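Local coordinates for protein beta-galactosidase (Geobacillus stearothermophilus, PDB 4OIF) that probably hydrolyses terminal non-reducing beta-D-galactose residues in beta-D-galactosides, as a zinc-containing, trimeric glycoside hydrolase of family 42, at residues A[53-58]-A[131-136]; A[311-316]-A[458-463]; A[342-347]-A[642-647]; A[525-530]-A[557-562]. All coordinates share one frame; numbering follows the deposited sequence. Where two conformers were deposited one is given.

Interaction 1 (A[53-58]-A[131-136])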
# COMPACT_ATOMS: atom_id res chain seq x y z
N PHE A 53 -1.67 29.12 -17.21
CA PHE A 53 -0.49 29.05 -16.37
C PHE A 53 0.56 30.06 -16.82
O PHE A 53 1.76 29.78 -16.78
CB PHE A 53 0.07 27.63 -16.38
CG PHE A 53 -0.93 26.60 -15.92
CD1 PHE A 53 -1.25 26.49 -14.58
CD2 PHE A 53 -1.56 25.78 -16.83
CE1 PHE A 53 -2.18 25.56 -14.14
CE2 PHE A 53 -2.49 24.85 -16.40
CZ PHE A 53 -2.81 24.74 -15.05
N ALA A 54 0.10 31.25 -17.19
CA ALA A 54 0.97 32.24 -17.83
C ALA A 54 1.45 33.36 -16.91
O ALA A 54 2.00 34.36 -17.39
CB ALA A 54 0.26 32.83 -19.02
N TRP A 55 1.29 33.19 -15.59
CA TRP A 55 1.68 34.24 -14.65
C TRP A 55 3.16 34.60 -14.78
O TRP A 55 3.53 35.78 -14.90
CB TRP A 55 1.37 33.80 -13.21
CG TRP A 55 1.28 34.97 -12.24
CD1 TRP A 55 1.88 36.19 -12.35
CD2 TRP A 55 0.54 35.01 -11.01
NE1 TRP A 55 1.57 36.98 -11.28
CE2 TRP A 55 0.74 36.29 -10.44
CE3 TRP A 55 -0.27 34.09 -10.33
CZ2 TRP A 55 0.16 36.67 -9.23
CZ3 TRP A 55 -0.85 34.48 -9.14
CH2 TRP A 55 -0.63 35.75 -8.60
N SER A 56 4.00 33.58 -14.79
CA SER A 56 5.43 33.78 -14.88
C SER A 56 5.80 34.42 -16.23
O SER A 56 6.83 35.08 -16.33
CB SER A 56 6.15 32.45 -14.68
OG SER A 56 7.47 32.49 -15.16
N ALA A 57 4.97 34.24 -17.24
CA ALA A 57 5.22 34.87 -18.54
C ALA A 57 4.70 36.29 -18.57
O ALA A 57 5.20 37.13 -19.32
CB ALA A 57 4.57 34.06 -19.66
N LEU A 58 3.68 36.56 -17.76
CA LEU A 58 3.07 37.88 -17.68
C LEU A 58 3.83 38.77 -16.70
O LEU A 58 3.96 39.98 -16.92
CB LEU A 58 1.61 37.76 -17.25
CG LEU A 58 0.71 37.11 -18.29
CD1 LEU A 58 -0.66 36.80 -17.70
CD2 LEU A 58 0.58 38.06 -19.46
N GLU A 131 -4.70 39.26 -2.80
CA GLU A 131 -4.38 40.56 -3.38
C GLU A 131 -3.60 40.50 -4.70
O GLU A 131 -3.93 41.23 -5.64
CB GLU A 131 -3.62 41.41 -2.36
CG GLU A 131 -4.52 41.92 -1.24
CD GLU A 131 -3.77 42.59 -0.10
OE1 GLU A 131 -2.59 42.96 -0.29
OE2 GLU A 131 -4.37 42.74 1.00
N LYS A 132 -2.59 39.65 -4.78
CA LYS A 132 -1.80 39.57 -6.01
C LYS A 132 -2.62 38.98 -7.16
O LYS A 132 -2.54 39.48 -8.31
CB LYS A 132 -0.53 38.76 -5.77
CG LYS A 132 0.45 39.43 -4.79
CD LYS A 132 1.77 39.80 -5.46
CE LYS A 132 2.66 40.62 -4.53
NZ LYS A 132 2.16 42.02 -4.28
N THR A 133 -3.42 37.95 -6.87
CA THR A 133 -4.24 37.38 -7.93
C THR A 133 -5.33 38.37 -8.34
O THR A 133 -5.57 38.56 -9.53
CB THR A 133 -4.88 36.04 -7.51
OG1 THR A 133 -5.70 36.23 -6.35
CG2 THR A 133 -3.81 34.99 -7.22
N GLN A 134 -5.97 39.02 -7.37
CA GLN A 134 -6.96 40.01 -7.76
C GLN A 134 -6.33 41.11 -8.60
O GLN A 134 -6.94 41.58 -9.56
CB GLN A 134 -7.65 40.63 -6.55
CG GLN A 134 -8.89 41.41 -6.98
CD GLN A 134 -9.49 42.24 -5.87
OE1 GLN A 134 -9.17 43.42 -5.72
NE2 GLN A 134 -10.40 41.65 -5.11
N HIS A 135 -5.11 41.52 -8.27
CA HIS A 135 -4.48 42.62 -8.99
C HIS A 135 -4.11 42.25 -10.43
O HIS A 135 -4.38 43.01 -11.38
CB HIS A 135 -3.23 43.10 -8.26
CG HIS A 135 -2.54 44.23 -8.95
ND1 HIS A 135 -3.16 45.44 -9.19
CD2 HIS A 135 -1.30 44.33 -9.49
CE1 HIS A 135 -2.32 46.24 -9.83
NE2 HIS A 135 -1.19 45.59 -10.02
N ILE A 136 -3.48 41.10 -10.62
CA ILE A 136 -3.18 40.72 -11.98
C ILE A 136 -4.48 40.46 -12.77
O ILE A 136 -4.57 40.76 -13.97
CB ILE A 136 -2.24 39.51 -12.03
CG1 ILE A 136 -1.70 39.33 -13.45
CG2 ILE A 136 -2.92 38.25 -11.51
CD1 ILE A 136 -0.47 38.47 -13.49
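The indole of Trp55 reaches from the short helix 55-58 to the side of helix 127-144. Its CG is anti to the backbone N (chi1 -160°), and this carries the ring across to the second helix. Ile136 lies over one face of the indole. Ile136 CD1 sits 3.7 Å from the centroid of the five-membered ring of Trp55, 29° off the normal, which makes a CH-pi contact. Ile136 CG1 is anti to its own backbone N (chi1 -167°), so the chain extends toward the indole. Ile136 CG2 approaches the same ring system further out, 4.1 Å from Trp55 CZ2.

Both segments belong to the TIM-barrel domain of this GH42 enzyme. Helix 55-58 follows barrel strand 47-50, and helix 127-144 precedes barrel strand 150-154. The six-membered end of the indole meets Thr133 nearly at a right angle, with Trp55 CH2 3.5 Å from Thr133 CG2. The Thr133 hydroxyl is turned to its own helix, where it bonds to Tyr129 O. Lys132 adds its CB, 4.1 Å from Trp55 CZ2. The indole N-H is held by the carboxylate of Glu59. Ser197 of the second subunit also packs on Trp55. Leu58 CB touches Ile136 CD1 more loosely, at 4.4 Å.

Interaction 2 (A[311-316]-A[458-463])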
# COMPACT_ATOMS: atom_id res chain seq x y z
N ARG A 311 -24.89 19.62 -16.53
CA ARG A 311 -25.87 20.40 -17.26
C ARG A 311 -26.92 20.86 -16.27
O ARG A 311 -27.23 22.05 -16.19
CB ARG A 311 -26.52 19.59 -18.39
CG ARG A 311 -27.46 20.41 -19.30
CD ARG A 311 -28.41 19.51 -20.05
NE ARG A 311 -29.16 18.69 -19.12
CZ ARG A 311 -28.99 17.38 -18.95
NH1 ARG A 311 -28.08 16.73 -19.66
NH2 ARG A 311 -29.73 16.74 -18.05
N SER A 312 -27.43 19.93 -15.47
CA SER A 312 -28.54 20.25 -14.58
C SER A 312 -28.22 21.28 -13.49
O SER A 312 -29.14 21.90 -12.97
CB SER A 312 -29.07 18.97 -13.94
OG SER A 312 -29.61 18.11 -14.93
N LEU A 313 -26.95 21.47 -13.13
CA LEU A 313 -26.59 22.44 -12.08
C LEU A 313 -27.20 23.82 -12.28
O LEU A 313 -27.66 24.46 -11.33
CB LEU A 313 -25.08 22.59 -11.99
CG LEU A 313 -24.46 21.40 -11.26
CD1 LEU A 313 -22.96 21.44 -11.35
CD2 LEU A 313 -24.94 21.38 -9.80
N LYS A 314 -27.21 24.29 -13.52
CA LYS A 314 -27.77 25.60 -13.80
C LYS A 314 -28.84 25.51 -14.89
O LYS A 314 -29.24 26.53 -15.45
CB LYS A 314 -26.67 26.58 -14.19
CG LYS A 314 -25.65 26.82 -13.09
CD LYS A 314 -24.63 27.87 -13.49
CE LYS A 314 -25.25 29.26 -13.52
NZ LYS A 314 -25.37 29.80 -12.14
N GLN A 315 -29.27 24.29 -15.19
CA GLN A 315 -30.40 24.03 -16.07
C GLN A 315 -30.30 24.84 -17.37
O GLN A 315 -31.25 25.51 -17.79
CB GLN A 315 -31.72 24.33 -15.34
CG GLN A 315 -32.07 23.30 -14.25
CD GLN A 315 -32.70 22.02 -14.81
OE1 GLN A 315 -33.93 21.91 -14.94
NE2 GLN A 315 -31.86 21.05 -15.14
N GLN A 316 -29.12 24.77 -17.97
CA GLN A 316 -28.81 25.50 -19.19
C GLN A 316 -27.66 24.74 -19.88
O GLN A 316 -27.10 23.83 -19.29
CB GLN A 316 -28.41 26.95 -18.87
CG GLN A 316 -27.12 27.02 -18.07
CD GLN A 316 -26.64 28.43 -17.78
OE1 GLN A 316 -27.38 29.41 -17.94
NE2 GLN A 316 -25.40 28.55 -17.33
N VAL A 458 -29.68 14.97 -13.48
CA VAL A 458 -29.12 14.58 -12.18
C VAL A 458 -29.01 15.84 -11.35
O VAL A 458 -28.15 16.68 -11.60
CB VAL A 458 -27.76 13.88 -12.31
CG1 VAL A 458 -27.20 13.53 -10.94
CG2 VAL A 458 -27.90 12.62 -13.16
N ILE A 459 -29.89 15.97 -10.37
CA ILE A 459 -30.07 17.21 -9.62
C ILE A 459 -29.52 17.16 -8.21
O ILE A 459 -29.08 16.13 -7.72
CB ILE A 459 -31.56 17.58 -9.52
CG1 ILE A 459 -32.30 16.53 -8.68
CG2 ILE A 459 -32.17 17.76 -10.93
CD1 ILE A 459 -33.74 16.83 -8.46
N THR A 460 -29.58 18.32 -7.56
CA THR A 460 -29.20 18.47 -6.16
C THR A 460 -30.41 18.96 -5.39
O THR A 460 -31.43 19.28 -6.00
CB THR A 460 -28.04 19.45 -6.00
OG1 THR A 460 -28.50 20.78 -6.28
CG2 THR A 460 -26.93 19.09 -6.94
N LYS A 461 -30.31 19.02 -4.07
CA LYS A 461 -31.42 19.49 -3.25
C LYS A 461 -31.69 20.98 -3.50
O LYS A 461 -32.73 21.49 -3.10
CB LYS A 461 -31.16 19.24 -1.77
CG LYS A 461 -29.95 19.95 -1.20
CD LYS A 461 -29.71 19.49 0.23
CE LYS A 461 -28.65 20.33 0.91
NZ LYS A 461 -27.32 20.07 0.31
N GLU A 462 -30.76 21.65 -4.18
CA GLU A 462 -30.95 23.04 -4.61
C GLU A 462 -31.88 23.17 -5.83
O GLU A 462 -31.91 24.22 -6.47
CB GLU A 462 -29.59 23.67 -4.98
CG GLU A 462 -28.47 23.47 -3.97
CD GLU A 462 -28.72 24.17 -2.64
OE1 GLU A 462 -29.30 25.29 -2.64
OE2 GLU A 462 -28.35 23.59 -1.60
N HIS A 463 -32.63 22.12 -6.16
CA HIS A 463 -33.48 22.12 -7.35
C HIS A 463 -34.95 21.99 -7.01
O HIS A 463 -35.33 21.47 -5.97
CB HIS A 463 -33.12 20.97 -8.30
CG HIS A 463 -31.95 21.26 -9.18
ND1 HIS A 463 -30.65 21.26 -8.71
CD2 HIS A 463 -31.87 21.53 -10.50
CE1 HIS A 463 -29.82 21.54 -9.71
NE2 HIS A 463 -30.54 21.71 -10.80
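One imidazole joins two domains here. His463 NE2 donates to Ser312 O over 2.6 Å, with an N-H...O angle of 158°. Ser312 belongs to helix 296-312 of the TIM-barrel domain. His463 belongs to the trimerisation domain and closes a type I beta turn, Thr460 to His463, that follows the edge strand 456-459. The acceptor oxygen lies close to the ring plane. Seen from the carbonyl, the donor stands above the plane of the peptide, 43° out of it. Gln315 CG comes to the ring edge beside this bond, 4.1 Å from His463 NE2.

Two packing contacts flank the bond. Ser312 CB lies against the carbonyl oxygen Val458 O at 3.4 Å. Leu313 CD2 meets Thr460 CG2 at 4.2 Å, the two side chains crossing nearly at a right angle.

The second shell fixes the ring. Ile459 CB lies over one face, toward the rim. His463 ND1 is hydrogen-bonded to Thr460 OG1 in the ring plane, so both ring nitrogens are engaged and rotation about chi2 is restrained. With chi1 at 70°, Thr460 OG1 faces both His463 ND1 and the backbone N of Glu462.

Further out, Asp457 links the same two parts. It takes a salt bridge from Arg311 and a hydrogen bond from Gln315 NE2. Ser312 OG turns back to Asp308 O in its own helix. Thr460 OG1 has a further bond that forms an ST turn: it accepts from Glu462 N at 3.2 Å.

Interaction 3 (A[342-347]-A[642-647])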
# COMPACT_ATOMS: atom_id res chain seq x y z
N HIS A 342 -13.09 9.60 -31.06
CA HIS A 342 -13.05 11.01 -30.70
C HIS A 342 -14.28 11.72 -31.23
O HIS A 342 -14.96 12.46 -30.49
CB HIS A 342 -11.79 11.69 -31.22
CG HIS A 342 -11.74 13.14 -30.87
ND1 HIS A 342 -11.85 13.58 -29.57
CD2 HIS A 342 -11.65 14.25 -31.63
CE1 HIS A 342 -11.80 14.90 -29.55
NE2 HIS A 342 -11.69 15.33 -30.79
N PHE A 343 -14.59 11.48 -32.50
CA PHE A 343 -15.79 12.05 -33.09
C PHE A 343 -17.05 11.69 -32.26
O PHE A 343 -17.87 12.56 -31.88
CB PHE A 343 -15.95 11.59 -34.55
CG PHE A 343 -16.99 12.35 -35.29
CD1 PHE A 343 -16.68 13.53 -35.94
CD2 PHE A 343 -18.31 11.93 -35.28
CE1 PHE A 343 -17.66 14.27 -36.57
CE2 PHE A 343 -19.29 12.65 -35.93
CZ PHE A 343 -18.96 13.83 -36.57
N LEU A 344 -17.15 10.40 -31.96
CA LEU A 344 -18.27 9.84 -31.20
C LEU A 344 -18.45 10.51 -29.85
O LEU A 344 -19.55 10.98 -29.51
CB LEU A 344 -18.07 8.33 -31.02
CG LEU A 344 -18.88 7.54 -30.00
CD1 LEU A 344 -20.39 7.65 -30.23
CD2 LEU A 344 -18.43 6.07 -29.98
N SER A 345 -17.36 10.56 -29.08
CA SER A 345 -17.39 11.16 -27.74
C SER A 345 -17.73 12.67 -27.80
O SER A 345 -18.46 13.18 -26.94
CB SER A 345 -16.06 10.93 -27.02
OG SER A 345 -14.97 11.62 -27.61
N SER A 346 -17.21 13.37 -28.80
CA SER A 346 -17.54 14.78 -28.93
C SER A 346 -19.04 14.98 -29.18
O SER A 346 -19.71 15.86 -28.58
CB SER A 346 -16.72 15.42 -30.04
OG SER A 346 -15.35 15.14 -29.85
N MET A 347 -19.57 14.14 -30.08
CA MET A 347 -21.00 14.21 -30.35
C MET A 347 -21.81 13.90 -29.10
O MET A 347 -22.85 14.53 -28.85
CB MET A 347 -21.39 13.27 -31.49
CG MET A 347 -20.75 13.65 -32.81
SD MET A 347 -21.27 15.28 -33.38
CE MET A 347 -19.68 16.06 -33.60
N PHE A 642 -29.33 12.73 -31.49
CA PHE A 642 -28.05 12.08 -31.71
C PHE A 642 -28.22 10.58 -31.55
O PHE A 642 -28.63 10.10 -30.48
CB PHE A 642 -27.00 12.59 -30.72
CG PHE A 642 -26.59 14.01 -30.92
CD1 PHE A 642 -27.45 15.06 -30.62
CD2 PHE A 642 -25.32 14.31 -31.38
CE1 PHE A 642 -27.06 16.38 -30.80
CE2 PHE A 642 -24.92 15.64 -31.57
CZ PHE A 642 -25.79 16.68 -31.27
N ILE A 643 -27.89 9.84 -32.60
CA ILE A 643 -27.90 8.38 -32.56
C ILE A 643 -26.46 7.88 -32.57
O ILE A 643 -25.77 7.93 -33.59
CB ILE A 643 -28.70 7.80 -33.73
CG1 ILE A 643 -30.05 8.52 -33.87
CG2 ILE A 643 -28.88 6.30 -33.54
CD1 ILE A 643 -30.88 8.10 -35.10
N MET A 644 -26.01 7.37 -31.43
CA MET A 644 -24.60 7.10 -31.20
C MET A 644 -24.30 5.61 -30.97
O MET A 644 -24.83 4.99 -30.05
CB MET A 644 -24.11 7.94 -30.02
CG MET A 644 -24.34 9.43 -30.21
SD MET A 644 -24.13 10.41 -28.72
CE MET A 644 -25.52 9.87 -27.72
N ASN A 645 -23.45 5.05 -31.80
CA ASN A 645 -23.08 3.64 -31.65
C ASN A 645 -21.87 3.48 -30.74
O ASN A 645 -20.73 3.57 -31.19
CB ASN A 645 -22.81 3.01 -33.01
CG ASN A 645 -22.50 1.53 -32.92
OD1 ASN A 645 -22.56 0.92 -31.84
ND2 ASN A 645 -22.17 0.93 -34.06
N PHE A 646 -22.11 3.24 -29.45
CA PHE A 646 -21.01 3.02 -28.52
C PHE A 646 -20.61 1.54 -28.44
O PHE A 646 -20.32 1.03 -27.36
CB PHE A 646 -21.38 3.55 -27.13
CG PHE A 646 -21.25 5.05 -26.98
CD1 PHE A 646 -19.99 5.65 -26.93
CD2 PHE A 646 -22.38 5.87 -26.88
CE1 PHE A 646 -19.86 7.05 -26.79
CE2 PHE A 646 -22.25 7.25 -26.74
CZ PHE A 646 -20.98 7.84 -26.69
N THR A 647 -20.58 0.86 -29.59
CA THR A 647 -20.14 -0.53 -29.64
C THR A 647 -19.14 -0.70 -30.76
O THR A 647 -19.03 0.15 -31.64
CB THR A 647 -21.29 -1.52 -29.88
OG1 THR A 647 -21.58 -1.58 -31.28
CG2 THR A 647 -22.56 -1.11 -29.13
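Helix 342-347 runs across strand 642-645 at 141° between their directions, with the axes 9.2 Å apart at closest approach. Leu344 is the main side chain on the helix side. Its CG is anti to the backbone N (chi1 165°), and both methyls face the strand end. Leu344 CD1 lies over one face of the Phe646 ring, 3.7 Å from the centroid and 18° off the normal, a CH-pi contact. Leu344 CG is 3.4 Å from Phe646 CE1. Leu344 CD2 touches both Phe646 CD1 and Asn645 O, and Leu344 CD1 also touches Met644 CB at 3.7 Å.

The contact joins helix 341-351 of the TIM-barrel domain to the antiparallel beta sheet of the C-terminal domain. Strand 638-645 lies between strands 628-634 and 679-685 of that sheet. Val679 on the latter strand also packs on Leu344, Met347 and Met644.

One turn along the helix, Met347 meets Phe642 nearly at a right angle. Met347 CB is 4.1 Å from Phe642 CD2. Bends at chi2 and chi3 turn the chain, and Met347 SD stands at the edge of the Phe642 ring, 5.4 Å from its centroid, a Met-aromatic contact. Met347 O also lies near this ring, 3.5 Å from Phe642 CD2.

An alanine at Phe646 would probably loosen the helix-to-sheet packing, because it removes the ring face on which Leu344 rests. Just beyond the strand, an Asx turn shapes the chain around Phe646. Asn645 OD1 accepts from Thr647 N above its amide plane. Asn645 OD1 also takes Thr647 OG1 on a lone pair, at 2.7 Å.

Interaction 4 (A[525-530]-A[557-562])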
# COMPACT_ATOMS: atom_id res chain seq x y z
N PHE A 525 -43.65 6.49 2.72
CA PHE A 525 -43.35 5.18 2.16
C PHE A 525 -44.24 4.08 2.74
O PHE A 525 -44.24 2.96 2.24
CB PHE A 525 -41.88 4.85 2.38
CG PHE A 525 -40.93 5.68 1.57
CD1 PHE A 525 -40.57 5.29 0.28
CD2 PHE A 525 -40.43 6.88 2.07
CE1 PHE A 525 -39.71 6.06 -0.49
CE2 PHE A 525 -39.56 7.65 1.31
CZ PHE A 525 -39.20 7.25 0.02
N GLY A 526 -44.98 4.39 3.80
CA GLY A 526 -45.85 3.41 4.42
C GLY A 526 -45.09 2.21 4.97
O GLY A 526 -45.62 1.11 5.04
N MET A 527 -43.84 2.44 5.34
CA MET A 527 -43.00 1.41 5.94
C MET A 527 -41.85 2.10 6.67
O MET A 527 -41.78 3.33 6.70
CB MET A 527 -42.48 0.43 4.87
CG MET A 527 -41.96 1.06 3.58
SD MET A 527 -40.42 2.00 3.75
CE MET A 527 -39.22 0.74 4.17
N GLU A 528 -40.96 1.31 7.28
CA GLU A 528 -39.70 1.86 7.78
C GLU A 528 -38.61 0.80 7.80
O GLU A 528 -38.89 -0.39 7.95
CB GLU A 528 -39.87 2.47 9.16
CG GLU A 528 -40.46 1.55 10.20
CD GLU A 528 -40.68 2.26 11.53
OE1 GLU A 528 -39.77 2.97 12.00
OE2 GLU A 528 -41.78 2.10 12.11
N PRO A 529 -37.36 1.23 7.63
CA PRO A 529 -36.26 0.26 7.75
C PRO A 529 -35.93 0.04 9.22
O PRO A 529 -35.95 1.02 9.98
CB PRO A 529 -35.11 0.95 7.02
CG PRO A 529 -35.39 2.42 7.19
CD PRO A 529 -36.88 2.58 7.29
N ILE A 530 -35.66 -1.18 9.65
CA ILE A 530 -35.23 -1.33 11.03
C ILE A 530 -33.83 -1.90 11.16
O ILE A 530 -33.23 -1.82 12.22
CB ILE A 530 -36.21 -2.19 11.85
CG1 ILE A 530 -36.24 -3.62 11.35
CG2 ILE A 530 -37.60 -1.59 11.80
CD1 ILE A 530 -37.25 -4.48 12.09
N THR A 557 -32.03 -4.62 3.59
CA THR A 557 -32.69 -3.88 4.65
C THR A 557 -33.88 -4.64 5.21
O THR A 557 -34.78 -5.02 4.46
CB THR A 557 -33.16 -2.49 4.17
OG1 THR A 557 -32.10 -1.82 3.48
CG2 THR A 557 -33.61 -1.65 5.35
N VAL A 558 -33.89 -4.88 6.51
CA VAL A 558 -35.07 -5.48 7.13
C VAL A 558 -36.14 -4.38 7.23
O VAL A 558 -35.85 -3.27 7.66
CB VAL A 558 -34.77 -6.10 8.51
CG1 VAL A 558 -36.04 -6.66 9.14
CG2 VAL A 558 -33.73 -7.21 8.40
N ILE A 559 -37.36 -4.69 6.83
CA ILE A 559 -38.41 -3.68 6.70
C ILE A 559 -39.69 -3.98 7.50
O ILE A 559 -40.23 -5.08 7.46
CB ILE A 559 -38.78 -3.49 5.22
CG1 ILE A 559 -37.63 -2.81 4.48
CG2 ILE A 559 -40.08 -2.71 5.08
CD1 ILE A 559 -37.69 -3.03 2.97
N LYS A 560 -40.17 -2.97 8.21
CA LYS A 560 -41.46 -3.02 8.89
C LYS A 560 -42.56 -2.35 8.05
O LYS A 560 -42.48 -1.15 7.75
CB LYS A 560 -41.33 -2.34 10.25
CG LYS A 560 -42.59 -2.33 11.11
CD LYS A 560 -42.37 -1.45 12.33
CE LYS A 560 -43.34 -1.74 13.46
NZ LYS A 560 -42.91 -1.01 14.70
N ILE A 561 -43.58 -3.11 7.68
CA ILE A 561 -44.66 -2.60 6.82
C ILE A 561 -45.78 -1.90 7.58
O ILE A 561 -46.22 -2.35 8.63
CB ILE A 561 -45.31 -3.74 6.00
CG1 ILE A 561 -44.29 -4.36 5.05
CG2 ILE A 561 -46.52 -3.23 5.22
CD1 ILE A 561 -43.63 -3.37 4.16
N HIS A 562 -46.24 -0.78 7.03
CA HIS A 562 -47.42 -0.10 7.53
C HIS A 562 -48.53 -0.11 6.48
O HIS A 562 -49.18 -1.12 6.26
CB HIS A 562 -47.07 1.32 7.96
CG HIS A 562 -46.08 1.38 9.07
ND1 HIS A 562 -46.31 0.80 10.30
CD2 HIS A 562 -44.84 1.91 9.14
CE1 HIS A 562 -45.26 0.99 11.08
NE2 HIS A 562 -44.35 1.67 10.40
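A carboxylate lying over the sheet is engaged from two chains. Glu528 OE2 accepts from His562 NE2 at 3.1 Å, with an N-H...O angle of 158°. OE1 makes a salt bridge to Arg382 of the third subunit. The acceptor lies in the imidazole plane, but the ring N-H meets the carboxylate from above its plane; the two planes are 48° apart. Glu528 and Lys560 run side by side in the same direction. Lys560 NZ stays 4.2 Å from Glu528 OE2, beyond a salt bridge, though its charge may still help keep the carboxylate ionised.

These strands form a two-stranded antiparallel ribbon in the trimerisation domain. Glu528 and Lys560 form a hydrogen-bonded pair of this ribbon, with both N...O distances 2.9 Å. Ile530 N continues the ladder to Val558 O, and His562 N donates to Gly526 O.

A glutamine at Glu528 would probably weaken the grip on His562 and lose the salt bridge to Arg382 of the third subunit.

The opposite face of the ribbon is apolar. Met527 curls back through three like-signed torsions, which brings Met527 CE to 3.7 Å from Ile559 CG2. Pro529 CB sits 3.4 Å from Thr557 CG2. Tyr593 of strand 589-594 packs against Met527, Pro529 and Thr557.

The four contacts are spread over all three domains of the chain. Interaction 1 lies wholly within the TIM-barrel domain, and interaction 4 within the trimerisation domain. Their centres are about 58 Å apart, on opposite sides of the chain's centre. Interactions 2 and 3 each join two domains. Interaction 2 ties the barrel to the trimerisation domain, and interaction 3 ties it to the C-terminal sheet. Their centres are about 24 Å apart, and their segments alternate along the sequence. Interaction 1 precedes them all, while interaction 4 falls between the two halves of interaction 3. Interactions 1 and 4 also touch neighbouring subunits, so both lie near trimer interfaces.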